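Local coordinates for protein glucanase (Klebsiella pneumoniae, PDB 5GY3) that probably cuts internal beta-1,4-glucosidic bonds in cellulose, lichenin and cereal beta-glucans, as a family 8 endoglucanase, at residues 224-227 with 228-232; 302-305 with 306-310. All coordinates share one frame; numbering follows the deposited sequence.

Interaction 1. Residues 224-227 with 228-232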
ATOM      1  N   TYR A 224       6.442  -3.639  -2.390  1.00  6.16           N
ATOM      2  CA  TYR A 224       5.510  -4.428  -3.199  1.00  5.93           C
ATOM      3  C   TYR A 224       6.222  -5.134  -4.350  1.00  9.90           C
ATOM      4  O   TYR A 224       5.857  -6.265  -4.705  1.00  9.25           O
ATOM      5  CB  TYR A 224       4.386  -3.539  -3.729  1.00  5.59           C
ATOM      6  CG  TYR A 224       3.474  -2.975  -2.670  1.00  6.85           C
ATOM      7  CD1 TYR A 224       3.084  -3.729  -1.568  1.00  7.33           C
ATOM      8  CD2 TYR A 224       2.990  -1.672  -2.781  1.00  7.45           C
ATOM      9  CE1 TYR A 224       2.224  -3.189  -0.599  1.00  8.30           C
ATOM     10  CE2 TYR A 224       2.149  -1.133  -1.828  1.00  7.67           C
ATOM     11  CZ  TYR A 224       1.768  -1.890  -0.738  1.00  9.46           C
ATOM     12  OH  TYR A 224       0.915  -1.330   0.197  1.00  8.12           O
ATOM     13  N   LEU A 225       7.253  -4.505  -4.923  1.00  5.88           N
ATOM     14  CA  LEU A 225       8.026  -5.157  -5.978  1.00  8.06           C
ATOM     15  C   LEU A 225       8.730  -6.401  -5.459  1.00  8.77           C
ATOM     16  O   LEU A 225       8.701  -7.461  -6.095  1.00 10.43           O
ATOM     17  CB  LEU A 225       9.060  -4.187  -6.554  1.00  7.04           C
ATOM     18  CG  LEU A 225       8.567  -3.062  -7.461  1.00  6.18           C
ATOM     19  CD1 LEU A 225       9.729  -2.114  -7.778  1.00  6.48           C
ATOM     20  CD2 LEU A 225       7.945  -3.619  -8.746  1.00  9.48           C
ATOM     21  N   SER A 226       9.424  -6.270  -4.331  1.00  8.44           N
ATOM     22  CA  SER A 226      10.123  -7.416  -3.772  1.00 10.07           C
ATOM     23  C   SER A 226       9.144  -8.486  -3.294  1.00 11.66           C
ATOM     24  O   SER A 226       9.448  -9.681  -3.373  1.00 11.68           O
ATOM     25  CB  SER A 226      11.027  -6.959  -2.632  1.00 10.79           C
ATOM     26  OG  SER A 226      11.753  -8.071  -2.156  1.00 18.30           O
ATOM     27  N   TRP A 227       7.970  -8.077  -2.808  1.00  7.62           N
ATOM     28  CA  TRP A 227       6.948  -9.034  -2.390  1.00 10.04           C
ATOM     29  C   TRP A 227       6.503  -9.894  -3.568  1.00 11.94           C
ATOM     30  O   TRP A 227       6.371 -11.123  -3.453  1.00 12.39           O
ATOM     31  CB  TRP A 227       5.771  -8.253  -1.799  1.00  8.15           C
ATOM     32  CG  TRP A 227       4.850  -8.982  -0.882  1.00 10.52           C
ATOM     33  CD1 TRP A 227       4.537 -10.320  -0.890  1.00 10.20           C
ATOM     34  CD2 TRP A 227       4.116  -8.403   0.202  1.00  9.89           C
ATOM     35  NE1 TRP A 227       3.647 -10.598   0.128  1.00  9.72           N
ATOM     36  CE2 TRP A 227       3.375  -9.439   0.809  1.00  9.02           C
ATOM     37  CE3 TRP A 227       4.013  -7.103   0.720  1.00  9.70           C
ATOM     38  CZ2 TRP A 227       2.544  -9.216   1.906  1.00 11.57           C
ATOM     39  CZ3 TRP A 227       3.189  -6.889   1.810  1.00 10.86           C
ATOM     40  CH2 TRP A 227       2.466  -7.935   2.391  1.00 11.55           C
ATOM     41  N   ALA A 228       6.283  -9.262  -4.720  1.00  9.68           N
ATOM     42  CA  ALA A 228       5.834  -9.992  -5.899  1.00 13.03           C
ATOM     43  C   ALA A 228       6.978 -10.722  -6.595  1.00 14.83           C
ATOM     44  O   ALA A 228       6.796 -11.861  -7.045  1.00 16.48           O
ATOM     45  CB  ALA A 228       5.147  -9.031  -6.867  1.00 13.37           C
ATOM     46  N   ASP A 229       8.164 -10.092  -6.699  1.00 11.72           N
ATOM     47  CA  ASP A 229       9.271 -10.673  -7.459  1.00 15.80           C
ATOM     48  C   ASP A 229      10.586  -9.990  -7.110  1.00 12.85           C
ATOM     49  O   ASP A 229      10.920  -8.939  -7.679  1.00 13.16           O
ATOM     50  CB  ASP A 229       9.015 -10.587  -8.973  1.00 16.00           C
ATOM     51  CG  ASP A 229      10.171 -11.166  -9.808  1.00 21.99           C
ATOM     52  OD1 ASP A 229      11.062 -11.847  -9.248  1.00 20.75           O
ATOM     53  OD2 ASP A 229      10.176 -10.965 -11.043  1.00 21.57           O
ATOM     54  N   PRO A 230      11.372 -10.575  -6.200  1.00 13.22           N
ATOM     55  CA  PRO A 230      12.653  -9.962  -5.823  1.00 12.18           C
ATOM     56  C   PRO A 230      13.641  -9.877  -6.962  1.00 10.40           C
ATOM     57  O   PRO A 230      14.634  -9.143  -6.837  1.00 13.36           O
ATOM     58  CB  PRO A 230      13.173 -10.882  -4.709  1.00 18.09           C
ATOM     59  CG  PRO A 230      11.979 -11.590  -4.211  1.00 16.57           C
ATOM     60  CD  PRO A 230      11.072 -11.763  -5.382  1.00 15.57           C
ATOM     61  N   GLN A 231      13.414 -10.595  -8.057  1.00 12.90           N
ATOM     62  CA  GLN A 231      14.292 -10.513  -9.217  1.00 15.66           C
ATOM     63  C   GLN A 231      13.840  -9.464 -10.222  1.00 15.90           C
ATOM     64  O   GLN A 231      14.479  -9.314 -11.270  1.00 13.85           O
ATOM     65  CB  GLN A 231      14.400 -11.887  -9.886  1.00 18.43           C
ATOM     66  CG  GLN A 231      15.313 -12.844  -9.111  1.00 23.40           C
ATOM     67  CD  GLN A 231      16.729 -12.298  -8.977  1.00 33.34           C
ATOM     68  OE1 GLN A 231      17.465 -12.192  -9.964  1.00 40.48           O
ATOM     69  NE2 GLN A 231      17.113 -11.932  -7.754  1.00 35.28           N
ATOM     70  N   SER A 232      12.786  -8.709  -9.910  1.00 12.98           N
ATOM     71  CA  SER A 232      12.263  -7.723 -10.850  1.00 10.48           C
ATOM     72  C   SER A 232      13.303  -6.672 -11.202  1.00  9.31           C
ATOM     73  O   SER A 232      13.951  -6.097 -10.320  1.00  6.61           O
ATOM     74  CB  SER A 232      11.035  -7.037 -10.264  1.00 11.80           C
ATOM     75  OG  SER A 232      10.660  -5.942 -11.083  1.00 11.78           O
TER
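S226 and P230 meet just where helix 220-228 gives out. The proline ring sits across the backbone carbonyl of S226, with P230 CG 3.3 Å from S226 O. The serine hydroxyl, carried anti to its own backbone N (chi1 -177°), lies alongside the same ring, S226 OG coming 4.1 Å from P230 CB. P230 has no N-H to offer S226 O; instead its CG and CD carbons lie against that oxygen. The last rungs lie one and two residues earlier: A228 N reaches Y224 O, and D229 N reaches L225 O at 2.8 Å (N-H...O 157°), after which D229 leaves helical geometry.

D229 then shapes the exit with two acceptors, one on its carboxylate and one on its backbone. Its side-chain OD1 accepts Q231 N at 2.9 Å, approached from well above the carboxylate plane, and its backbone O takes S232 N. The turn brings S232 back toward L225, with S232 OG 4.3 Å from L225 CD2 and bonded onward to L234 N.

The aromatic side chains face other parts of the fold. A chi1 of -159° sets W227 CG beside its own carbonyl carbon and sends the indole away from the turn. There it meets the W94 ring with the planes steeply inclined, touches P156, and uses NE1 to bond D308 OD2. The Y224 side chain comes within about 5 Å of that of D87, the predicted nucleophile. The helix end, followed by D229-P230 in an Asx turn and a type I beta turn, finishes this helix of the family's alpha/alpha barrel.

Interaction 2. Residues 302-305 with 306-310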
ATOM      1  N   VAL A 302       7.232  -6.094   5.880  1.00 11.94           N
ATOM      2  CA  VAL A 302       8.501  -6.544   5.316  1.00 11.95           C
ATOM      3  C   VAL A 302       8.745  -8.005   5.669  1.00 13.80           C
ATOM      4  O   VAL A 302       9.140  -8.809   4.817  1.00 11.97           O
ATOM      5  CB  VAL A 302       9.649  -5.629   5.793  1.00 11.23           C
ATOM      6  CG1 VAL A 302      10.996  -6.278   5.547  1.00 12.99           C
ATOM      7  CG2 VAL A 302       9.575  -4.304   5.061  1.00  9.80           C
ATOM      8  N   TRP A 303       8.478  -8.378   6.922  1.00 14.31           N
ATOM      9  CA  TRP A 303       8.634  -9.767   7.340  1.00 14.96           C
ATOM     10  C   TRP A 303       7.695 -10.686   6.567  1.00 15.19           C
ATOM     11  O   TRP A 303       8.113 -11.748   6.086  1.00 14.16           O
ATOM     12  CB  TRP A 303       8.387  -9.883   8.844  1.00 15.30           C
ATOM     13  CG  TRP A 303       8.588 -11.271   9.377  1.00 22.46           C
ATOM     14  CD1 TRP A 303       7.632 -12.097   9.893  1.00 25.51           C
ATOM     15  CD2 TRP A 303       9.820 -11.999   9.425  1.00 25.53           C
ATOM     16  NE1 TRP A 303       8.197 -13.293  10.273  1.00 27.58           N
ATOM     17  CE2 TRP A 303       9.539 -13.258   9.995  1.00 28.59           C
ATOM     18  CE3 TRP A 303      11.136 -11.708   9.047  1.00 25.15           C
ATOM     19  CZ2 TRP A 303      10.525 -14.226  10.196  1.00 34.44           C
ATOM     20  CZ3 TRP A 303      12.114 -12.666   9.247  1.00 33.10           C
ATOM     21  CH2 TRP A 303      11.803 -13.910   9.819  1.00 31.62           C
ATOM     22  N   LEU A 304       6.429 -10.275   6.415  1.00 12.73           N
ATOM     23  CA  LEU A 304       5.468 -11.043   5.629  1.00 12.30           C
ATOM     24  C   LEU A 304       5.909 -11.179   4.178  1.00 13.16           C
ATOM     25  O   LEU A 304       5.779 -12.253   3.576  1.00 13.11           O
ATOM     26  CB  LEU A 304       4.100 -10.373   5.699  1.00 13.08           C
ATOM     27  CG  LEU A 304       2.959 -11.116   5.022  1.00 12.39           C
ATOM     28  CD1 LEU A 304       2.913 -12.567   5.500  1.00 11.65           C
ATOM     29  CD2 LEU A 304       1.672 -10.411   5.336  1.00 10.05           C
ATOM     30  N   ALA A 305       6.402 -10.087   3.587  1.00  9.83           N
ATOM     31  CA  ALA A 305       6.905 -10.153   2.221  1.00  8.91           C
ATOM     32  C   ALA A 305       8.020 -11.184   2.097  1.00 13.18           C
ATOM     33  O   ALA A 305       8.060 -11.956   1.131  1.00 13.76           O
ATOM     34  CB  ALA A 305       7.388  -8.769   1.776  1.00  9.23           C
ATOM     35  N   LYS A 306       8.927 -11.219   3.076  1.00 11.14           N
ATOM     36  CA  LYS A 306       9.975 -12.235   3.069  1.00 14.10           C
ATOM     37  C   LYS A 306       9.375 -13.630   3.181  1.00 15.37           C
ATOM     38  O   LYS A 306       9.762 -14.537   2.434  1.00 15.39           O
ATOM     39  CB  LYS A 306      10.969 -11.978   4.203  1.00 16.16           C
ATOM     40  CG  LYS A 306      11.783 -10.716   4.005  1.00 23.47           C
ATOM     41  CD  LYS A 306      12.445 -10.247   5.300  1.00 26.03           C
ATOM     42  CE  LYS A 306      13.624 -11.127   5.653  1.00 32.75           C
ATOM     43  NZ  LYS A 306      14.007 -10.962   7.078  1.00 38.87           N
ATOM     44  N   GLN A 307       8.416 -13.815   4.094  1.00 14.70           N
ATOM     45  CA  GLN A 307       7.822 -15.138   4.281  1.00 16.45           C
ATOM     46  C   GLN A 307       7.139 -15.619   3.014  1.00 15.93           C
ATOM     47  O   GLN A 307       7.203 -16.808   2.678  1.00 17.29           O
ATOM     48  CB  GLN A 307       6.820 -15.128   5.438  1.00 15.17           C
ATOM     49  CG  GLN A 307       7.411 -14.770   6.799  1.00 23.42           C
ATOM     50  CD  GLN A 307       8.888 -15.122   6.930  1.00 32.60           C
ATOM     51  OE1 GLN A 307       9.737 -14.232   7.064  1.00 38.31           O
ATOM     52  NE2 GLN A 307       9.202 -16.414   6.913  1.00 34.87           N
ATOM     53  N   ASP A 308       6.481 -14.711   2.292  1.00 13.49           N
ATOM     54  CA  ASP A 308       5.754 -15.127   1.096  1.00 15.27           C
ATOM     55  C   ASP A 308       6.677 -15.529  -0.054  1.00 16.60           C
ATOM     56  O   ASP A 308       6.180 -15.951  -1.103  1.00 16.38           O
ATOM     57  CB  ASP A 308       4.799 -14.018   0.646  1.00 14.60           C
ATOM     58  CG  ASP A 308       3.518 -13.973   1.471  1.00 18.64           C
ATOM     59  OD1 ASP A 308       3.281 -14.898   2.276  1.00 18.86           O
ATOM     60  OD2 ASP A 308       2.735 -13.013   1.304  1.00 22.13           O
ATOM     61  N   GLN A 309       7.996 -15.414   0.102  1.00 14.06           N
ATOM     62  CA  GLN A 309       8.904 -15.905  -0.927  1.00 15.06           C
ATOM     63  C   GLN A 309       9.061 -17.416  -0.897  1.00 20.67           C
ATOM     64  O   GLN A 309       9.711 -17.972  -1.789  1.00 22.35           O
ATOM     65  CB  GLN A 309      10.271 -15.243  -0.781  1.00 18.55           C
ATOM     66  CG  GLN A 309      10.171 -13.742  -0.862  1.00 18.51           C
ATOM     67  CD  GLN A 309       9.332 -13.314  -2.042  1.00 17.57           C
ATOM     68  OE1 GLN A 309       9.611 -13.689  -3.183  1.00 15.23           O
ATOM     69  NE2 GLN A 309       8.287 -12.540  -1.777  1.00 16.44           N
ATOM     70  N   ARG A 310       8.500 -18.082   0.105  1.00 20.34           N
ATOM     71  CA  ARG A 310       8.442 -19.543   0.142  1.00 22.70           C
ATOM     72  C   ARG A 310       7.900 -20.108  -1.164  1.00 23.83           C
ATOM     73  O   ARG A 310       8.244 -21.227  -1.546  1.00 22.69           O
ATOM     74  CB  ARG A 310       7.560 -20.013   1.297  1.00 26.86           C
ATOM     75  CG  ARG A 310       6.102 -19.587   1.133  1.00 30.58           C
ATOM     76  CD  ARG A 310       5.170 -20.296   2.107  1.00 35.48           C
ATOM     77  NE  ARG A 310       5.389 -19.889   3.493  1.00 41.19           N
ATOM     78  CZ  ARG A 310       4.878 -18.793   4.049  1.00 37.19           C
ATOM     79  NH1 ARG A 310       4.118 -17.967   3.334  1.00 35.12           N
ATOM     80  NH2 ARG A 310       5.133 -18.518   5.324  1.00 37.16           N
TER
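One face of the W303 indole is covered by the side chain of Q307, one helical turn on. Q307 CG makes a CH-pi contact 4.1 Å from the centroid of the W303 five-membered ring, and one end of the amide reaches over the indole, its plane 29° from the ring's. K306 comes instead to the edge of the ring, near its plane, with its NZ 3.3 Å from W303 CZ3. This is an edge contact, not a cation-pi stack. With chi1 near 180° the indole turns to the carbonyl side of its CA, where both side chains can meet it. At the chain end, the R310 guanidinium offers one face to the backbone O of Q307, while its NH1 forms a long salt bridge of 3.4 Å with D308 OD1. D308 OD2 also pairs with R98, and the carboxylate rests beside L304, its OD1 4.0 Å from L304 CD1.

D308 N closes the last regular helical turn onto L304 O at 2.9 Å. For A305 O a side chain steps in: Q309 bends at chi2, and its NE2 donates to A305 O at 3.0 Å, nearly straight (168°) and in the amide plane. The same NE2 also bonds W227 O.

The Q309 amide thus satisfies two helix-end carbonyls, and the D308 carboxylate, paired with R98 and more loosely with R310, and hydrogen-bonded by W227, is probably kept ionised.

How the interactions relate
Going along the chain from the N terminus, interaction 1 comes first, ending helix 220-228 and turning the chain toward helix 236-243. Interaction 2 lies about 70 residues later and ends helix 293-307 at the C terminus. Each is local, so the two run in series, neither crossing nor nesting, and neither closes a long loop. In space the centres of interaction 1 and interaction 2 are about 10 Å apart, on the same side of the chain's centre. The C-terminal residues 308-309 reach the end of helix 220-228 through polar bonds to W227, and P230 CD packs 3.3 Å from Q309 OE1. The ends of the two helices are thereby tied together, with R98 of helix 86-103 joined through D308.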